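Local coordinates for protein Exo-1,3/1,4-beta-glucanase (PDB 3RRX) that probably hydrolyses beta-glucans as a family 3 glycoside hydrolase, an exo-1,3/1,4-beta-glucanase that splits glucose units from chain ends, at residues A[485-490]-A[527-532]. The protein carries 1 engineered substitution. Residues are numbered along the deposited sequence; the frame is centred on the assembly and turned at random.
Sequences VVIGEE and TVFLSG
CD1 and CG1 of Ile487 fill the dip between Thr527 and Phe529 on the facing strand. CD1 rests 3.8 Å from Thr527 CG2, and CG1 lies 4.0 Å from Phe529 CD1. With CG1 set between the backbone N and the carbonyl carbon (chi1 60°), the branch leans across to both neighbours. On the opposite face, Leu530 CD1 meets Val486 CG1 at 3.8 Å, and Ile453 of helix 453-463 covers the pair. Strands 482-488 and 525-530, joined through helix 510-520, form a parallel beta-alpha-beta unit in the mixed sheet of the family 3 C-terminal domain; the helix packs on Val485 and Thr527. Four backbone bonds alternate across the strands, from Val528 N to Val485 O through to Glu489 N to Leu530 O. The strands draw closest where Gly488 CA lies 4.3 Å from Leu530 CA; a CB on Gly488 would run into Leu530 O. Past the strand ends, Glu489 extends alongside Ser531, its CG over Ser531 CB, and OE1 accepts Gly532 N at 2.9 Å in a nearly straight bond (176°). Tyr492 OH also bonds OE1, while OE2 forms a salt bridge with Arg533, so the carboxylate is held at both oxygens. Cutting Glu489 back to an alanine would take away this carboxylate, and Gly532 N and the Arg533 charge would probably lose their mate while the flank of Ser531 CB is uncovered.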
ATOM      1  N   VAL A 485      11.625  19.613 -15.214  1.00 12.81           N
ATOM      2  CA  VAL A 485      12.570  18.514 -15.119  1.00 11.32           C
ATOM      3  C   VAL A 485      12.049  17.477 -14.130  1.00 14.03           C
ATOM      4  O   VAL A 485      11.887  17.765 -12.941  1.00 14.49           O
ATOM      5  CB  VAL A 485      13.954  19.020 -14.702  1.00 13.25           C
ATOM      6  CG1 VAL A 485      14.948  17.875 -14.641  1.00 15.52           C
ATOM      7  CG2 VAL A 485      14.441  20.116 -15.685  1.00 12.92           C
ATOM      8  N   VAL A 486      11.762  16.278 -14.631  1.00 13.75           N
ATOM      9  CA  VAL A 486      11.165  15.227 -13.800  1.00 10.83           C
ATOM     10  C   VAL A 486      12.227  14.199 -13.416  1.00 13.15           C
ATOM     11  O   VAL A 486      12.746  13.470 -14.270  1.00 14.78           O
ATOM     12  CB  VAL A 486      10.008  14.497 -14.510  1.00 11.12           C
ATOM     13  CG1 VAL A 486       9.259  13.611 -13.502  1.00 12.29           C
ATOM     14  CG2 VAL A 486       9.039  15.493 -15.170  1.00 13.78           C
ATOM     15  N   ILE A 487      12.553  14.155 -12.128  1.00  9.00           N
ATOM     16  CA  ILE A 487      13.662  13.349 -11.643  1.00  9.78           C
ATOM     17  C   ILE A 487      13.200  12.646 -10.382  1.00 11.31           C
ATOM     18  O   ILE A 487      12.171  13.009  -9.825  1.00 11.66           O
ATOM     19  CB  ILE A 487      14.876  14.250 -11.286  1.00 13.92           C
ATOM     20  CG1 ILE A 487      14.489  15.246 -10.192  1.00 16.78           C
ATOM     21  CG2 ILE A 487      15.366  14.978 -12.522  1.00 17.06           C
ATOM     22  CD1 ILE A 487      15.671  16.009  -9.556  1.00 15.54           C
ATOM     23  N   GLY A 488      13.951  11.652  -9.918  1.00 13.50           N
ATOM     24  CA  GLY A 488      13.580  10.989  -8.672  1.00 13.18           C
ATOM     25  C   GLY A 488      14.245   9.650  -8.425  1.00 14.79           C
ATOM     26  O   GLY A 488      15.169   9.249  -9.142  1.00 11.32           O
ATOM     27  N   GLU A 489      13.776   8.960  -7.389  1.00 11.77           N
ATOM     28  CA  GLU A 489      14.274   7.629  -7.065  1.00 13.66           C
ATOM     29  C   GLU A 489      13.810   6.633  -8.117  1.00 15.45           C
ATOM     30  O   GLU A 489      12.760   6.823  -8.733  1.00 13.25           O
ATOM     31  CB  GLU A 489      13.725   7.168  -5.716  1.00 15.36           C
ATOM     32  CG  GLU A 489      14.112   8.025  -4.528  1.00 13.99           C
ATOM     33  CD  GLU A 489      13.695   7.384  -3.210  1.00 14.52           C
ATOM     34  OE1 GLU A 489      12.476   7.325  -2.918  1.00 14.44           O
ATOM     35  OE2 GLU A 489      14.594   6.934  -2.469  1.00 15.68           O
ATOM     36  N   GLU A 490      14.587   5.570  -8.307  1.00 12.90           N
ATOM     37  CA  GLU A 490      14.142   4.433  -9.103  1.00 15.27           C
ATOM     38  C   GLU A 490      13.132   3.678  -8.244  1.00 14.45           C
ATOM     39  O   GLU A 490      13.129   3.830  -7.030  1.00 12.26           O
ATOM     40  CB  GLU A 490      15.320   3.511  -9.425  1.00 17.06           C
ATOM     41  CG  GLU A 490      16.432   4.162 -10.251  1.00 22.72           C
ATOM     42  CD  GLU A 490      16.010   4.440 -11.674  1.00 30.25           C
ATOM     43  OE1 GLU A 490      15.034   3.812 -12.143  1.00 35.62           O
ATOM     44  OE2 GLU A 490      16.648   5.287 -12.330  1.00 43.55           O
ATOM     45  N   THR A 527      11.352  21.801 -11.021  1.00 14.25           N
ATOM     46  CA  THR A 527      11.702  20.410 -10.766  1.00 13.28           C
ATOM     47  C   THR A 527      10.531  19.639 -10.172  1.00 12.07           C
ATOM     48  O   THR A 527       9.935  20.065  -9.178  1.00 11.27           O
ATOM     49  CB  THR A 527      12.933  20.305  -9.846  1.00 16.09           C
ATOM     50  OG1 THR A 527      14.072  20.848 -10.529  1.00 12.36           O
ATOM     51  CG2 THR A 527      13.204  18.839  -9.467  1.00 13.83           C
ATOM     52  N   VAL A 528      10.185  18.525 -10.806  1.00 12.02           N
ATOM     53  CA  VAL A 528       9.176  17.613 -10.266  1.00 11.01           C
ATOM     54  C   VAL A 528       9.895  16.376  -9.734  1.00 12.16           C
ATOM     55  O   VAL A 528      10.502  15.625 -10.498  1.00 12.37           O
ATOM     56  CB  VAL A 528       8.138  17.189 -11.330  1.00 11.63           C
ATOM     57  CG1 VAL A 528       7.121  16.195 -10.723  1.00 10.17           C
ATOM     58  CG2 VAL A 528       7.419  18.408 -11.895  1.00 11.73           C
ATOM     59  N   PHE A 529       9.817  16.171  -8.424  1.00 10.44           N
ATOM     60  CA  PHE A 529      10.619  15.170  -7.738  1.00 10.11           C
ATOM     61  C   PHE A 529       9.760  13.950  -7.372  1.00 13.07           C
ATOM     62  O   PHE A 529       8.815  14.055  -6.580  1.00 10.94           O
ATOM     63  CB  PHE A 529      11.215  15.817  -6.477  1.00 12.04           C
ATOM     64  CG  PHE A 529      12.212  14.964  -5.746  1.00 11.15           C
ATOM     65  CD1 PHE A 529      13.412  14.604  -6.348  1.00 10.47           C
ATOM     66  CD2 PHE A 529      11.963  14.551  -4.445  1.00 10.49           C
ATOM     67  CE1 PHE A 529      14.341  13.838  -5.671  1.00 13.58           C
ATOM     68  CE2 PHE A 529      12.896  13.782  -3.751  1.00 14.75           C
ATOM     69  CZ  PHE A 529      14.084  13.420  -4.368  1.00 11.27           C
ATOM     70  N   LEU A 530      10.088  12.803  -7.960  1.00 11.63           N
ATOM     71  CA  LEU A 530       9.412  11.537  -7.662  1.00 10.23           C
ATOM     72  C   LEU A 530      10.193  10.763  -6.613  1.00 11.58           C
ATOM     73  O   LEU A 530      11.375  10.472  -6.803  1.00 12.94           O
ATOM     74  CB  LEU A 530       9.302  10.691  -8.935  1.00 10.74           C
ATOM     75  CG  LEU A 530       8.577  11.352 -10.106  1.00 12.65           C
ATOM     76  CD1 LEU A 530       8.681  10.492 -11.383  1.00 13.65           C
ATOM     77  CD2 LEU A 530       7.123  11.603  -9.735  1.00 12.11           C
ATOM     78  N   SER A 531       9.546  10.430  -5.497  1.00 10.32           N
ATOM     79  CA  SER A 531      10.238   9.732  -4.431  1.00  9.30           C
ATOM     80  C   SER A 531       9.251   9.097  -3.460  1.00 11.24           C
ATOM     81  O   SER A 531       8.084   9.487  -3.391  1.00 11.42           O
ATOM     82  CB  SER A 531      11.149  10.696  -3.651  1.00 10.70           C
ATOM     83  OG  SER A 531      10.358  11.564  -2.844  1.00 13.44           O
ATOM     84  N   GLY A 532       9.733   8.121  -2.701  1.00  9.65           N
ATOM     85  CA  GLY A 532       8.899   7.479  -1.702  1.00  9.49           C
ATOM     86  C   GLY A 532       9.071   8.080  -0.324  1.00 10.48           C
ATOM     87  O   GLY A 532       8.585   7.522   0.665  1.00 10.55           O
TER